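Hexameric cytochrome (Silicibacter pomeroyi, PDB 2OYY) is of unknown function but binds heme b, with iron coordinated by a tyrosine, in an all-helical hexamer. Local coordinates at residues W5-L9 against L20-L24; L9-P14 against A70-W74. One frame throughout, in Å; residues are numbered along the deposited sequence.

In the fold
Contact 1 (W5-L9 with L20-L24) folds the N-terminal arm back along helix 14-32, and contact 2 (L9-P14 with A70-W74) ties the next part of that arm to the C-terminal tail after helix 50-70. Their centres lie about 11 Å apart, on the same side of the chain's centre. L9 belongs to both, and L20 CD2 of contact 1 packs at 3.8 Å from T11 OG1 of contact 2. Along the chain the segments alternate: arm, arm, helix 14-32, C-terminal tail, so the tail packs on the loop that leads into helix 14-32, while the N-terminal arm runs on along that helix. Both touch a second subunit, which places both contacts at subunit interfaces rather than at the heme iron.

Contact 1 of 2, residues W5-L9 against L20-L24; sequences WLPTL and LAVKL. With HEM (protoporphyrin IX containing Fe), chain J.
Residues W5-L9 form an irregular arm without helix or strand, T8 extended between turn-like P7 and L9, alongside L20-L24, a part of helix 14-32 with L24 N hydrogen-bonded to L20 O at 2.8 Å. The register is antiparallel: CA of L9 lies 7.8 Å from CA of L20, and CA of L6 lies 8.7 Å from CA of L24. Apolar contacts dominate. L6 (chi1 t, chi2 p) reaches between two leucines one helical turn apart, with L6 CD1 3.8 Å from L20 CD1 and L6 CD2 3.4 Å from L24 CD2. L24 CD2 also meets the edge of the W5 ring (chi1 p) at CZ3, 4.1 Å, while L24 CD1 lies 4.2 Å from L9 CD2. L20 CD2 packs on the arm's backbone, 3.8 Å from both T8 O and L9 CA. The arm takes part in a subunit interface: W5 stacks edge-to-face with F18 of a second subunit, whose Q15 OE1 accepts a hydrogen bond from L6 N. The polar component is slight, a fully extended K23 (all chi t) giving a weak hydrogen bond from NZ to W5 O, 3.4 Å. V22 belongs to the heme pocket, V22 CG1 lying 3.5 Å from heme CMA.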
loop_
_atom_site.group_PDB
_atom_site.type_symbol
_atom_site.label_atom_id
_atom_site.label_comp_id
_atom_site.label_asym_id
_atom_site.label_seq_id
_atom_site.Cartn_x
_atom_site.Cartn_y
_atom_site.Cartn_z
ATOM N N TRP A 5 12.222 1.488 -23.777
ATOM C CA TRP A 5 12.614 2.178 -22.535
ATOM C C TRP A 5 12.795 1.231 -21.329
ATOM O O TRP A 5 13.641 1.493 -20.459
ATOM C CB TRP A 5 11.591 3.272 -22.173
ATOM C CG TRP A 5 10.186 2.735 -22.070
ATOM C CD1 TRP A 5 9.290 2.578 -23.091
ATOM C CD2 TRP A 5 9.537 2.251 -20.892
ATOM N NE1 TRP A 5 8.114 2.032 -22.621
ATOM C CE2 TRP A 5 8.238 1.825 -21.271
ATOM C CE3 TRP A 5 9.921 2.140 -19.547
ATOM C CZ2 TRP A 5 7.326 1.291 -20.354
ATOM C CZ3 TRP A 5 8.997 1.614 -18.623
ATOM C CH2 TRP A 5 7.723 1.192 -19.039
ATOM N N LEU A 6 12.007 0.157 -21.250
ATOM C CA LEU A 6 12.186 -0.798 -20.145
ATOM C C LEU A 6 12.642 -2.194 -20.580
ATOM O O LEU A 6 11.815 -3.117 -20.651
ATOM C CB LEU A 6 10.948 -0.886 -19.254
ATOM C CG LEU A 6 11.231 -1.389 -17.833
ATOM C CD1 LEU A 6 12.247 -0.505 -17.094
ATOM C CD2 LEU A 6 9.961 -1.517 -17.025
ATOM N N PRO A 7 13.957 -2.351 -20.861
ATOM C CA PRO A 7 14.507 -3.620 -21.357
ATOM C C PRO A 7 14.464 -4.723 -20.307
ATOM O O PRO A 7 14.031 -5.842 -20.605
ATOM C CB PRO A 7 15.961 -3.269 -21.714
ATOM C CG PRO A 7 16.287 -2.076 -20.908
ATOM C CD PRO A 7 15.002 -1.314 -20.735
ATOM N N THR A 8 14.914 -4.398 -19.092
ATOM C CA THR A 8 14.958 -5.352 -17.984
ATOM C C THR A 8 14.842 -4.690 -16.628
ATOM O O THR A 8 14.956 -3.470 -16.488
ATOM C CB THR A 8 16.279 -6.154 -17.941
ATOM O OG1 THR A 8 17.383 -5.242 -17.934
ATOM C CG2 THR A 8 16.394 -7.146 -19.112
ATOM N N LEU A 9 14.633 -5.537 -15.627
ATOM C CA LEU A 9 14.570 -5.140 -14.241
ATOM C C LEU A 9 15.861 -5.551 -13.587
ATOM O O LEU A 9 16.124 -5.203 -12.434
ATOM C CB LEU A 9 13.437 -5.868 -13.536
ATOM C CG LEU A 9 11.995 -5.703 -13.973
ATOM C CD1 LEU A 9 11.151 -6.643 -13.096
ATOM C CD2 LEU A 9 11.560 -4.245 -13.834
ATOM N N LEU A 20 16.288 2.757 -10.778
ATOM C CA LEU A 20 15.348 2.158 -11.708
ATOM C C LEU A 20 13.952 2.276 -11.125
ATOM O O LEU A 20 12.992 2.454 -11.863
ATOM C CB LEU A 20 15.713 0.695 -12.030
ATOM C CG LEU A 20 14.765 -0.060 -12.977
ATOM C CD1 LEU A 20 14.552 0.694 -14.261
ATOM C CD2 LEU A 20 15.219 -1.488 -13.272
ATOM N N ALA A 21 13.854 2.189 -9.797
ATOM C CA ALA A 21 12.576 2.298 -9.080
ATOM C C ALA A 21 11.988 3.702 -9.175
ATOM O O ALA A 21 10.777 3.858 -9.365
ATOM C CB ALA A 21 12.732 1.900 -7.627
ATOM N N VAL A 22 12.855 4.715 -9.042
ATOM C CA VAL A 22 12.450 6.116 -9.205
ATOM C C VAL A 22 12.007 6.301 -10.652
ATOM O O VAL A 22 11.037 7.032 -10.946
ATOM C CB VAL A 22 13.603 7.121 -8.867
ATOM C CG1 VAL A 22 13.136 8.571 -9.049
ATOM C CG2 VAL A 22 14.122 6.919 -7.443
ATOM N N LYS A 23 12.708 5.622 -11.556
ATOM C CA LYS A 23 12.388 5.734 -12.978
ATOM C C LYS A 23 11.017 5.171 -13.240
ATOM O O LYS A 23 10.184 5.841 -13.834
ATOM C CB LYS A 23 13.421 5.029 -13.860
ATOM C CG LYS A 23 13.085 5.066 -15.344
ATOM C CD LYS A 23 14.228 4.531 -16.169
ATOM C CE LYS A 23 13.860 4.440 -17.649
ATOM N NZ LYS A 23 14.985 3.827 -18.438
ATOM N N LEU A 24 10.783 3.943 -12.786
ATOM C CA LEU A 24 9.499 3.285 -12.980
ATOM C C LEU A 24 8.312 4.091 -12.455
ATOM O O LEU A 24 7.204 4.005 -12.993
ATOM C CB LEU A 24 9.515 1.892 -12.362
ATOM C CG LEU A 24 10.250 0.823 -13.177
ATOM C CD1 LEU A 24 9.904 -0.561 -12.660
ATOM C CD2 LEU A 24 9.931 0.917 -14.668
HETATM C CHA HEM J . 11.889 15.686 -11.407
HETATM C CHB HEM J . 10.892 11.670 -8.987
HETATM C CHC HEM J . 6.184 12.337 -9.806
HETATM C CHD HEM J . 7.201 16.094 -12.687
HETATM C C1A HEM J . 12.043 14.551 -10.664
HETATM C C2A HEM J . 13.304 14.025 -10.173
HETATM C C3A HEM J . 13.029 12.905 -9.495
HETATM C C4A HEM J . 11.589 12.702 -9.551
HETATM C CMA HEM J . 14.032 11.976 -8.774
HETATM C CAA HEM J . 14.690 14.679 -10.401
HETATM C CBA HEM J . 14.863 15.891 -9.471
HETATM C CGA HEM J . 16.206 16.557 -9.690
HETATM O O1A HEM J . 17.241 15.856 -9.828
HETATM O O2A HEM J . 16.251 17.807 -9.735
HETATM C C1B HEM J . 9.529 11.495 -9.014
HETATM C C2B HEM J . 8.835 10.364 -8.450
HETATM C C3B HEM J . 7.524 10.542 -8.669
HETATM C C4B HEM J . 7.366 11.789 -9.386
HETATM C CMB HEM J . 9.528 9.181 -7.730
HETATM C CAB HEM J . 6.376 9.599 -8.240
HETATM C CBB HEM J . 5.659 8.943 -9.158
HETATM C C1C HEM J . 6.057 13.426 -10.640
HETATM C C2C HEM J . 4.808 13.985 -11.091
HETATM C C3C HEM J . 5.079 15.023 -11.892
HETATM C C4C HEM J . 6.518 15.147 -11.971
HETATM C CMC HEM J . 3.425 13.437 -10.681
HETATM C CAC HEM J . 4.080 15.958 -12.594
HETATM C CBC HEM J . 3.294 15.525 -13.563
HETATM C C1D HEM J . 8.557 16.322 -12.611
HETATM C C2D HEM J . 9.257 17.336 -13.365
HETATM C C3D HEM J . 10.698 17.192 -12.969
HETATM C C4D HEM J . 10.742 16.122 -12.009
HETATM C CMD HEM J . 8.706 18.353 -14.375
HETATM C CAD HEM J . 11.862 18.061 -13.483
HETATM C CBD HEM J . 11.942 19.195 -12.461
HETATM C CGD HEM J . 13.027 20.179 -12.780
HETATM O O1D HEM J . 12.854 20.892 -13.807
HETATM O O2D HEM J . 14.027 20.245 -12.002
HETATM N NA HEM J . 11.019 13.723 -10.261
HETATM N NB HEM J . 8.602 12.348 -9.579
HETATM N NC HEM J . 7.091 14.162 -11.195
HETATM N ND HEM J . 9.466 15.624 -11.816
HETATM FE FE HEM J . 9.050 14.039 -10.518
#

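Contact 2 of 2, residues L9-P14 against A70-W74; sequences LVTATP and ANDYW
Helix 50-70 ends against the loop that leads into helix 14-32, with CA of A70 6.2 Å from CA of L9, CA of N71 5.7 Å from CA of V10, and CA of W74 6.2 Å from CA of P14. A70 points its CB at L9 CB, 3.7 Å away. N71, the first residue to leave helical phi/psi, brings the end of its side chain (chi1 m) to the backbone of L9-T11, where V10 and T11 are extended. D72, at phi/psi 47/40, is the C-prime residue of a Schellman motif, and Y73 keeps positive phi, so the chain curls back and W74 N is hydrogen-bonded to N71 O at 2.9 Å. W74 (chi1 m, chi2 -84°) lays its indole against the loop: W74 NE1 donates to T11 O at 2.7 Å, P14 CD lies 3.3 Å from W74 CG, and P14 CA sits 3.4 Å from the six-membered ring centroid, a CH-pi contact. Held at its edge by T11 O and across one face by P14, the indole has its orientation against the loop fixed.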
loop_
_atom_site.group_PDB
_atom_site.type_symbol
_atom_site.label_atom_id
_atom_site.label_comp_id
_atom_site.label_asym_id
_atom_site.label_seq_id
_atom_site.Cartn_x
_atom_site.Cartn_y
_atom_site.Cartn_z
ATOM N N LEU A 9 14.633 -5.537 -15.627
ATOM C CA LEU A 9 14.570 -5.140 -14.241
ATOM C C LEU A 9 15.861 -5.551 -13.587
ATOM O O LEU A 9 16.124 -5.203 -12.434
ATOM C CB LEU A 9 13.437 -5.868 -13.536
ATOM C CG LEU A 9 11.995 -5.703 -13.973
ATOM C CD1 LEU A 9 11.151 -6.643 -13.096
ATOM C CD2 LEU A 9 11.560 -4.245 -13.834
ATOM N N VAL A 10 16.660 -6.321 -14.303
ATOM C CA VAL A 10 17.949 -6.737 -13.768
ATOM C C VAL A 10 18.851 -5.495 -13.667
ATOM O O VAL A 10 18.985 -4.720 -14.617
ATOM C CB VAL A 10 18.574 -7.870 -14.585
ATOM C CG1 VAL A 10 19.884 -8.317 -13.972
ATOM C CG2 VAL A 10 17.595 -9.044 -14.681
ATOM N N THR A 11 19.422 -5.311 -12.480
ATOM C CA THR A 11 20.207 -4.145 -12.126
ATOM C C THR A 11 21.518 -4.610 -11.469
ATOM O O THR A 11 21.497 -5.482 -10.600
ATOM C CB THR A 11 19.376 -3.246 -11.174
ATOM O OG1 THR A 11 18.736 -2.190 -11.914
ATOM C CG2 THR A 11 20.237 -2.656 -10.115
ATOM N N ALA A 12 22.647 -4.034 -11.894
ATOM C CA ALA A 12 23.977 -4.457 -11.411
ATOM C C ALA A 12 24.171 -4.279 -9.903
ATOM O O ALA A 12 24.693 -5.177 -9.230
ATOM C CB ALA A 12 25.090 -3.734 -12.176
ATOM N N THR A 13 23.759 -3.121 -9.379
ATOM C CA THR A 13 23.853 -2.872 -7.945
ATOM C C THR A 13 22.506 -2.506 -7.329
ATOM O O THR A 13 21.660 -1.924 -8.001
ATOM C CB THR A 13 24.880 -1.762 -7.618
ATOM O OG1 THR A 13 24.377 -0.487 -8.036
ATOM C CG2 THR A 13 26.251 -2.052 -8.291
ATOM N N PRO A 14 22.294 -2.832 -6.040
ATOM C CA PRO A 14 21.084 -2.349 -5.374
ATOM C C PRO A 14 20.810 -0.876 -5.637
ATOM O O PRO A 14 19.674 -0.492 -5.837
ATOM C CB PRO A 14 21.387 -2.578 -3.899
ATOM C CG PRO A 14 22.286 -3.765 -3.894
ATOM C CD PRO A 14 23.130 -3.653 -5.140
ATOM N N ALA A 70 13.451 -8.882 -8.289
ATOM C CA ALA A 70 13.909 -9.244 -9.629
ATOM C C ALA A 70 15.397 -9.620 -9.611
ATOM O O ALA A 70 15.831 -10.516 -10.324
ATOM C CB ALA A 70 13.624 -8.121 -10.624
ATOM N N ASN A 71 16.163 -8.945 -8.765
ATOM C CA ASN A 71 17.596 -9.199 -8.633
ATOM C C ASN A 71 17.966 -10.167 -7.510
ATOM O O ASN A 71 19.132 -10.244 -7.127
ATOM C CB ASN A 71 18.346 -7.876 -8.436
ATOM C CG ASN A 71 18.242 -6.982 -9.632
ATOM O OD1 ASN A 71 17.303 -6.182 -9.756
ATOM N ND2 ASN A 71 19.195 -7.120 -10.543
ATOM N N ASP A 72 16.982 -10.903 -6.995
ATOM C CA ASP A 72 17.184 -11.791 -5.852
ATOM C C ASP A 72 17.959 -11.034 -4.773
ATOM O O ASP A 72 18.888 -11.574 -4.151
ATOM C CB ASP A 72 17.915 -13.074 -6.279
ATOM C CG ASP A 72 18.172 -14.019 -5.113
ATOM O OD1 ASP A 72 19.078 -14.876 -5.227
ATOM O OD2 ASP A 72 17.473 -13.895 -4.073
ATOM N N TYR A 73 17.587 -9.759 -4.606
ATOM C CA TYR A 73 18.131 -8.873 -3.573
ATOM C C TYR A 73 19.649 -8.671 -3.647
ATOM O O TYR A 73 20.315 -8.458 -2.625
ATOM C CB TYR A 73 17.690 -9.352 -2.185
ATOM C CG TYR A 73 16.190 -9.560 -2.079
ATOM C CD1 TYR A 73 15.320 -8.473 -1.897
ATOM C CD2 TYR A 73 15.636 -10.839 -2.156
ATOM C CE1 TYR A 73 13.958 -8.658 -1.811
ATOM C CE2 TYR A 73 14.269 -11.035 -2.067
ATOM C CZ TYR A 73 13.443 -9.940 -1.900
ATOM O OH TYR A 73 12.091 -10.126 -1.820
ATOM N N TRP A 74 20.186 -8.734 -4.866
ATOM C CA TRP A 74 21.611 -8.479 -5.140
ATOM C C TRP A 74 22.608 -9.243 -4.261
ATOM O O TRP A 74 22.336 -10.368 -3.823
ATOM C CB TRP A 74 21.893 -6.988 -5.044
ATOM C CG TRP A 74 21.202 -6.176 -6.091
ATOM C CD1 TRP A 74 21.642 -5.943 -7.367
ATOM C CD2 TRP A 74 19.963 -5.472 -5.959
ATOM N NE1 TRP A 74 20.748 -5.146 -8.038
ATOM C CE2 TRP A 74 19.704 -4.844 -7.200
ATOM C CE3 TRP A 74 19.046 -5.310 -4.917
ATOM C CZ2 TRP A 74 18.560 -4.053 -7.427
ATOM C CZ3 TRP A 74 17.903 -4.520 -5.140
ATOM C CH2 TRP A 74 17.674 -3.898 -6.389
#